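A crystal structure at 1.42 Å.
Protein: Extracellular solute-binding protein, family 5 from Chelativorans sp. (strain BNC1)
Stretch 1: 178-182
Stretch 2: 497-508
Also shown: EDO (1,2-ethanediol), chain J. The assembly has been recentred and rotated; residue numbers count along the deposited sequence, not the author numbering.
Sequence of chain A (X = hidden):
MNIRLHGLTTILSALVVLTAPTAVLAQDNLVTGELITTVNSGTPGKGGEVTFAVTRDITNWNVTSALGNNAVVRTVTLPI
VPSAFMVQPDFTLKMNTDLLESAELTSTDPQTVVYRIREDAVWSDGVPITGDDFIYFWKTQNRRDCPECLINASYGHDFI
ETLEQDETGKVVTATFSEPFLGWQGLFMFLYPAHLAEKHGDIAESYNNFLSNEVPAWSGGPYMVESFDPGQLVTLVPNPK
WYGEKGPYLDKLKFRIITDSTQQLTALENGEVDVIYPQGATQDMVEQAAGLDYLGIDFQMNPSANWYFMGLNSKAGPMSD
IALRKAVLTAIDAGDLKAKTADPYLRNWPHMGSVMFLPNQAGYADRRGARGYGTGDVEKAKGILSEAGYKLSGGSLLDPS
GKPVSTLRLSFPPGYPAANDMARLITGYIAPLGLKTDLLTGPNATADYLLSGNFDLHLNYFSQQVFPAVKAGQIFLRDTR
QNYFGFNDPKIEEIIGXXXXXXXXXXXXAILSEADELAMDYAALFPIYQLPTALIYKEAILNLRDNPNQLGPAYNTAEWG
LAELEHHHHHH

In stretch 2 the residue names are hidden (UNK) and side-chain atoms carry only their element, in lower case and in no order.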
# COMPACT_ATOMS: atom_id res chain seq x y z
N GLU A 178 -11.97 5.32 23.14
CA GLU A 178 -11.16 6.53 23.12
C GLU A 178 -11.20 7.11 21.72
O GLU A 178 -11.58 6.40 20.78
CB GLU A 178 -9.71 6.24 23.55
CG GLU A 178 -8.99 5.27 22.65
CD GLU A 178 -7.59 4.95 23.16
OE1 GLU A 178 -6.66 5.74 22.88
OE2 GLU A 178 -7.43 3.93 23.85
N PRO A 179 -10.83 8.38 21.56
CA PRO A 179 -10.95 9.01 20.24
C PRO A 179 -10.08 8.32 19.20
O PRO A 179 -8.97 7.86 19.48
CB PRO A 179 -10.48 10.44 20.48
CG PRO A 179 -10.62 10.66 21.96
CD PRO A 179 -10.38 9.33 22.59
N PHE A 180 -10.57 8.31 17.96
CA PHE A 180 -9.82 7.69 16.86
C PHE A 180 -10.13 8.42 15.56
O PHE A 180 -11.27 8.39 15.07
CB PHE A 180 -10.11 6.20 16.76
CG PHE A 180 -9.30 5.49 15.69
CD1 PHE A 180 -7.94 5.40 15.80
CD2 PHE A 180 -9.91 4.95 14.59
CE1 PHE A 180 -7.19 4.77 14.82
CE2 PHE A 180 -9.18 4.33 13.60
CZ PHE A 180 -7.83 4.23 13.72
N LEU A 181 -9.11 9.03 14.99
CA LEU A 181 -9.23 9.79 13.75
C LEU A 181 -9.71 8.94 12.59
O LEU A 181 -10.57 9.36 11.81
CB LEU A 181 -7.86 10.37 13.42
CG LEU A 181 -7.67 10.92 12.02
CD1 LEU A 181 -8.46 12.17 11.87
CD2 LEU A 181 -6.18 11.16 11.75
N GLY A 182 -9.15 7.74 12.43
CA GLY A 182 -9.28 7.00 11.19
C GLY A 182 -10.50 6.12 11.08
O GLY A 182 -10.46 5.04 10.46
N UNK A 497 -1.10 10.62 20.03
CA UNK A 497 -1.88 11.86 20.03
C UNK A 497 -2.36 12.20 18.63
O UNK A 497 -3.50 12.63 18.44
n UNK A 497 1.19 14.89 24.67
c UNK A 497 -1.04 13.01 20.59
c UNK A 497 0.25 13.86 24.13
c UNK A 497 0.10 13.98 22.62
c UNK A 497 -0.83 12.90 22.09
N UNK A 498 -1.53 11.95 17.61
CA UNK A 498 -1.94 12.25 16.25
C UNK A 498 -3.08 11.35 15.80
O UNK A 498 -3.98 11.78 15.06
c UNK A 498 -0.74 12.09 15.31
N UNK A 499 -3.08 10.09 16.24
CA UNK A 499 -4.13 9.15 15.87
C UNK A 499 -5.44 9.44 16.57
O UNK A 499 -6.48 8.91 16.16
c UNK A 499 -3.66 7.73 16.15
N UNK A 500 -5.43 10.27 17.61
CA UNK A 500 -6.61 10.68 18.35
C UNK A 500 -7.18 12.01 17.88
O UNK A 500 -8.21 12.45 18.41
c UNK A 500 -6.30 10.76 19.83
N UNK A 501 -6.55 12.67 16.90
CA UNK A 501 -6.97 13.98 16.45
C UNK A 501 -8.31 13.91 15.73
O UNK A 501 -8.77 12.86 15.31
c UNK A 501 -5.90 14.57 15.52
N UNK A 502 -8.94 15.08 15.57
CA UNK A 502 -10.27 15.16 14.96
C UNK A 502 -10.25 15.50 13.48
O UNK A 502 -11.32 15.55 12.85
c UNK A 502 -11.15 16.17 15.71
o UNK A 502 -10.55 17.44 15.75
N UNK A 503 -9.08 15.73 12.89
CA UNK A 503 -8.98 15.95 11.47
C UNK A 503 -7.60 15.50 10.99
O UNK A 503 -6.66 15.44 11.77
c UNK A 503 -9.15 17.43 11.08
o UNK A 503 -8.15 18.25 11.62
N UNK A 504 -7.50 15.20 9.70
CA UNK A 504 -6.22 14.84 9.11
C UNK A 504 -5.22 15.99 9.26
O UNK A 504 -4.02 15.75 9.48
c UNK A 504 -6.39 14.39 7.66
c UNK A 504 -5.03 14.18 6.99
c UNK A 504 -7.14 13.06 7.59
c UNK A 504 -7.37 12.55 6.17
N UNK A 505 -5.70 17.23 9.18
CA UNK A 505 -4.83 18.38 9.28
C UNK A 505 -4.26 18.54 10.68
O UNK A 505 -3.06 18.78 10.84
c UNK A 505 -6.17 19.70 7.49
o UNK A 505 -7.97 18.25 8.11
c UNK A 505 -5.61 19.65 8.90
o UNK A 505 -8.33 19.64 6.48
c UNK A 505 -7.57 19.16 7.36
N UNK A 506 -5.11 18.44 11.70
CA UNK A 506 -4.60 18.50 13.07
C UNK A 506 -3.65 17.33 13.32
O UNK A 506 -2.60 17.50 13.94
o UNK A 506 -6.17 18.27 17.73
c UNK A 506 -5.32 18.48 15.53
c UNK A 506 -5.75 18.46 14.07
c UNK A 506 -6.43 18.13 16.51
o UNK A 506 -7.51 17.66 16.08
N UNK A 507 -4.02 16.14 12.84
CA UNK A 507 -3.16 14.97 13.00
C UNK A 507 -1.79 15.25 12.42
O UNK A 507 -0.77 14.90 13.03
c UNK A 507 -3.82 13.80 12.31
o UNK A 507 -3.13 12.59 12.59
N UNK A 508 -1.75 15.85 11.24
CA UNK A 508 -0.48 16.12 10.59
C UNK A 508 0.35 17.12 11.36
O UNK A 508 1.58 16.98 11.46
c UNK A 508 -0.72 16.64 9.17
C1 EDO J . -11.92 11.81 15.99
O1 EDO J . -11.14 12.23 17.13
C2 EDO J . -13.37 12.26 16.14
O2 EDO J . -13.49 13.68 15.92

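Position 497 carries four side-chain carbons in an unbranched row ending in a nitrogen. The extended chain is out of reach of stretch 1, and its terminal nitrogen is hydrogen-bonded elsewhere in the structure; this is Lys-497. At position 498 a single carbon follows CA and points away from stretch 1, so the residue is Ala-498. Its contribution is made by the backbone, whose O lies 4.0 Å from Leu-181 CD2.

Position 499 again has one side-chain carbon, directed sideways and making no close contact with stretch 1, which makes it Ala-499. Its carbonyl matters more than its methyl: Leu-181 N donates a hydrogen bond to Ala-499 O at 2.9 Å, almost perfectly linear at 177°, and the same oxygen lies 3.6 Å from Phe-180 CA. Position 500 has one carbon too. Although its CB points away overall, it still comes within 4.2 Å of Pro-179 CB, an apolar contact between small side chains; this is Ala-500, whose O is also 3.7 Å from Pro-179 CB. The lone carbon of position 501 points sideways and makes no close contact with stretch 1, identifying Ala-501. Here too the backbone makes the approach, with Ala-501 O 3.3 Å from Leu-181 CB, and that oxygen accepts a hydrogen bond from O1 of the ethanediol at 3.1 Å.

Position 502 shows one carbon followed by one oxygen, with the CA-to-CB bond pointing away from stretch 1. The single unbranched oxygen marks Ser-502, whose backbone C approaches Leu-181 CD1 at 4.1 Å. Position 503 has the same carbon and oxygen, its CA-to-CB bond also directed away, and is Ser-503; its backbone C is 3.6 Å from Leu-181 CD1. At position 504 four carbons fork at the first, one arm being two carbons long, the pattern of Ile-504. Its CA-to-CB bond points sideways, and the backbone Ile-504 N sits 3.8 Å from Leu-181 CD1.

Position 505 has three carbons, the third bearing two oxygens, and does not reach stretch 1; it is Glu-505. Position 506 repeats this pattern of three carbons and two terminal oxygens, likewise out of reach of stretch 1, and is Glu-506. It ties the turn to the helix: Glu-506 N donates to Ser-503 OG at 3.0 Å, an N-terminal cap, while Ser-502 N donates to Glu-506 OE1 at 3.0 Å. Position 507 has one carbon, then one oxygen, on a CA-to-CB bond that points toward stretch 1, hence Ser-507. Its OG lies 3.5 Å from Leu-181 CD2 and donates to Ala-498 O at 2.7 Å, linking the second helix to the first. Position 508 has one carbon, out of reach of stretch 1, and is Ala-508.

The contact centres on Leu-181, whose backbone N is anchored by Ala-499 O while its side chain enters the turn between the two helical segments. CD1 meets the backbone of 502-504, and CD2 approaches Ala-498 O and Ser-507 OG. Pro-179 adds a smaller apolar contact at Ala-500.

Stretch 2 (497-508) KAAAASSIEESA
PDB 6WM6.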